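Local coordinates for uncharacterized protein (Pediococcus pentosaceus, PDB 3QKB) that is of unknown function but belongs to the DUF74 family of small oligomeric proteins and possibly binds heavy metals, at residues Asn85-Glu90 against Phe97-Gly102. Residues are numbered along the deposited sequence; the frame is centred on the assembly and turned at random.
Sequences NTEVVE and FLVVHG
His101 donates from NE2 to Glu87 OE1 across an antiparallel beta hairpin formed by strands 78-91 and 94-109, the N-to-O distance being 2.5 Å. The carboxylate accepts through its syn lone pair at the edge of the imidazole, with the two planes 29° apart. A bend at chi2 of Glu87 (94°) swings the carboxylate along the sheet to the ring, two residues along the strand from Val99, the direct cross-strand partner of Glu87. Both members of this histidine-carboxylate pair have second partners: His101 ND1 is hydrogen-bonded to Thr40 OG1 on strand 31-44, and Glu87 OE2 is hydrogen-bonded to Thr86 OG1 of a neighbouring subunit, so the pair connects strand 31-44 to that subunit, and hydrogen bonds at both ring nitrogens of His101 fix the rotation of the imidazole.

Along the backbone, paired hydrogen bonds join Asn85 with His101, Glu87 with Val99 and Val89 with Phe97; Glu87 N lies 2.9 Å from Val99 O. On the face that carries Glu87 and His101, Val89 CG2 meets Val99 CG2 at 4.1 Å. The other face, turned toward helix 56-73, carries the non-hydrogen-bonded pairs. There Thr86 CG2 lies alongside Val100 CG2, and Leu98 CD2 touches both methyls of Val88, each at 3.9 Å.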
loop_
_atom_site.group_PDB
_atom_site.type_symbol
_atom_site.label_atom_id
_atom_site.label_comp_id
_atom_site.label_asym_id
_atom_site.label_seq_id
_atom_site.Cartn_x
_atom_site.Cartn_y
_atom_site.Cartn_z
ATOM N N ASN A 85 6.758 -2.490 0.964
ATOM C CA ASN A 85 5.952 -3.710 0.948
ATOM C C ASN A 85 6.636 -4.738 1.837
ATOM O O ASN A 85 7.872 -4.776 1.893
ATOM C CB ASN A 85 5.809 -4.258 -0.480
ATOM C CG ASN A 85 5.087 -3.297 -1.413
ATOM O OD1 ASN A 85 4.650 -2.208 -1.000
ATOM N ND2 ASN A 85 4.947 -3.697 -2.674
ATOM N N THR A 86 5.839 -5.573 2.510
ATOM C CA THR A 86 6.334 -6.664 3.346
ATOM C C THR A 86 5.658 -7.981 2.974
ATOM O O THR A 86 4.480 -7.998 2.600
ATOM C CB THR A 86 6.092 -6.377 4.842
ATOM O OG1 THR A 86 4.772 -5.850 5.030
ATOM C CG2 THR A 86 7.081 -5.387 5.359
ATOM N N GLU A 87 6.410 -9.085 3.071
ATOM C CA GLU A 87 5.831 -10.455 2.999
ATOM C C GLU A 87 6.410 -11.367 4.054
ATOM O O GLU A 87 7.587 -11.216 4.435
ATOM C CB GLU A 87 6.093 -11.107 1.639
ATOM C CG GLU A 87 5.417 -10.428 0.436
ATOM C CD GLU A 87 6.301 -9.425 -0.265
ATOM O OE1 GLU A 87 7.474 -9.751 -0.566
ATOM O OE2 GLU A 87 5.817 -8.323 -0.547
ATOM N N VAL A 88 5.585 -12.301 4.536
ATOM C CA VAL A 88 6.037 -13.413 5.353
ATOM C C VAL A 88 5.851 -14.662 4.535
ATOM O O VAL A 88 4.723 -15.099 4.315
ATOM C CB VAL A 88 5.270 -13.510 6.672
ATOM C CG1 VAL A 88 5.759 -14.719 7.522
ATOM C CG2 VAL A 88 5.429 -12.221 7.436
ATOM N N VAL A 89 6.971 -15.220 4.065
ATOM C CA VAL A 89 6.968 -16.335 3.128
ATOM C C VAL A 89 7.037 -17.650 3.895
ATOM O O VAL A 89 7.890 -17.812 4.766
ATOM C CB VAL A 89 8.139 -16.252 2.126
ATOM C CG1 VAL A 89 8.084 -17.405 1.204
ATOM C CG2 VAL A 89 8.093 -14.937 1.335
ATOM N N GLU A 90 6.117 -18.565 3.575
ATOM C CA GLU A 90 5.980 -19.828 4.287
ATOM C C GLU A 90 6.636 -20.935 3.454
ATOM O O GLU A 90 6.567 -20.889 2.237
ATOM C CB GLU A 90 4.505 -20.145 4.562
ATOM C CG GLU A 90 3.840 -19.210 5.604
ATOM C CD GLU A 90 2.300 -19.033 5.419
ATOM O OE1 GLU A 90 1.627 -19.970 4.906
ATOM O OE2 GLU A 90 1.771 -17.939 5.789
ATOM N N PHE A 97 10.801 -17.130 5.584
ATOM C CA PHE A 97 11.485 -15.880 5.215
ATOM C C PHE A 97 10.636 -14.652 5.508
ATOM O O PHE A 97 9.423 -14.650 5.263
ATOM C CB PHE A 97 11.857 -15.861 3.747
ATOM C CG PHE A 97 12.623 -17.040 3.312
ATOM C CD1 PHE A 97 13.996 -17.070 3.439
ATOM C CD2 PHE A 97 11.973 -18.142 2.768
ATOM C CE1 PHE A 97 14.716 -18.188 3.033
ATOM C CE2 PHE A 97 12.692 -19.266 2.358
ATOM C CZ PHE A 97 14.059 -19.293 2.500
ATOM N N LEU A 98 11.293 -13.614 6.038
ATOM C CA LEU A 98 10.736 -12.286 6.167
ATOM C C LEU A 98 11.382 -11.431 5.075
ATOM O O LEU A 98 12.572 -11.418 4.934
ATOM C CB LEU A 98 11.031 -11.715 7.559
ATOM C CG LEU A 98 10.550 -12.531 8.777
ATOM C CD1 LEU A 98 10.782 -11.761 10.097
ATOM C CD2 LEU A 98 9.071 -12.943 8.633
ATOM N N VAL A 99 10.565 -10.745 4.295
ATOM C CA VAL A 99 11.012 -9.969 3.146
ATOM C C VAL A 99 10.438 -8.548 3.249
ATOM O O VAL A 99 9.237 -8.391 3.488
ATOM C CB VAL A 99 10.501 -10.616 1.840
ATOM C CG1 VAL A 99 10.945 -9.792 0.569
ATOM C CG2 VAL A 99 10.936 -12.088 1.787
ATOM N N VAL A 100 11.307 -7.542 3.121
ATOM C CA VAL A 100 10.905 -6.142 2.935
ATOM C C VAL A 100 11.317 -5.676 1.537
ATOM O O VAL A 100 12.427 -5.991 1.082
ATOM C CB VAL A 100 11.574 -5.219 3.979
ATOM C CG1 VAL A 100 11.408 -3.737 3.579
ATOM C CG2 VAL A 100 10.989 -5.470 5.338
ATOM N N HIS A 101 10.424 -4.951 0.860
ATOM C CA HIS A 101 10.789 -4.158 -0.311
ATOM C C HIS A 101 10.599 -2.719 0.034
ATOM O O HIS A 101 9.528 -2.349 0.495
ATOM C CB HIS A 101 9.885 -4.480 -1.489
ATOM C CG HIS A 101 9.642 -5.929 -1.667
ATOM N ND1 HIS A 101 10.580 -6.766 -2.225
ATOM C CD2 HIS A 101 8.585 -6.703 -1.332
ATOM C CE1 HIS A 101 10.110 -7.997 -2.219
ATOM N NE2 HIS A 101 8.905 -7.986 -1.680
ATOM N N GLY A 102 11.621 -1.903 -0.200
ATOM C CA GLY A 102 11.516 -0.440 -0.057
ATOM C C GLY A 102 11.645 0.227 -1.415
ATOM O O GLY A 102 12.444 -0.221 -2.246
#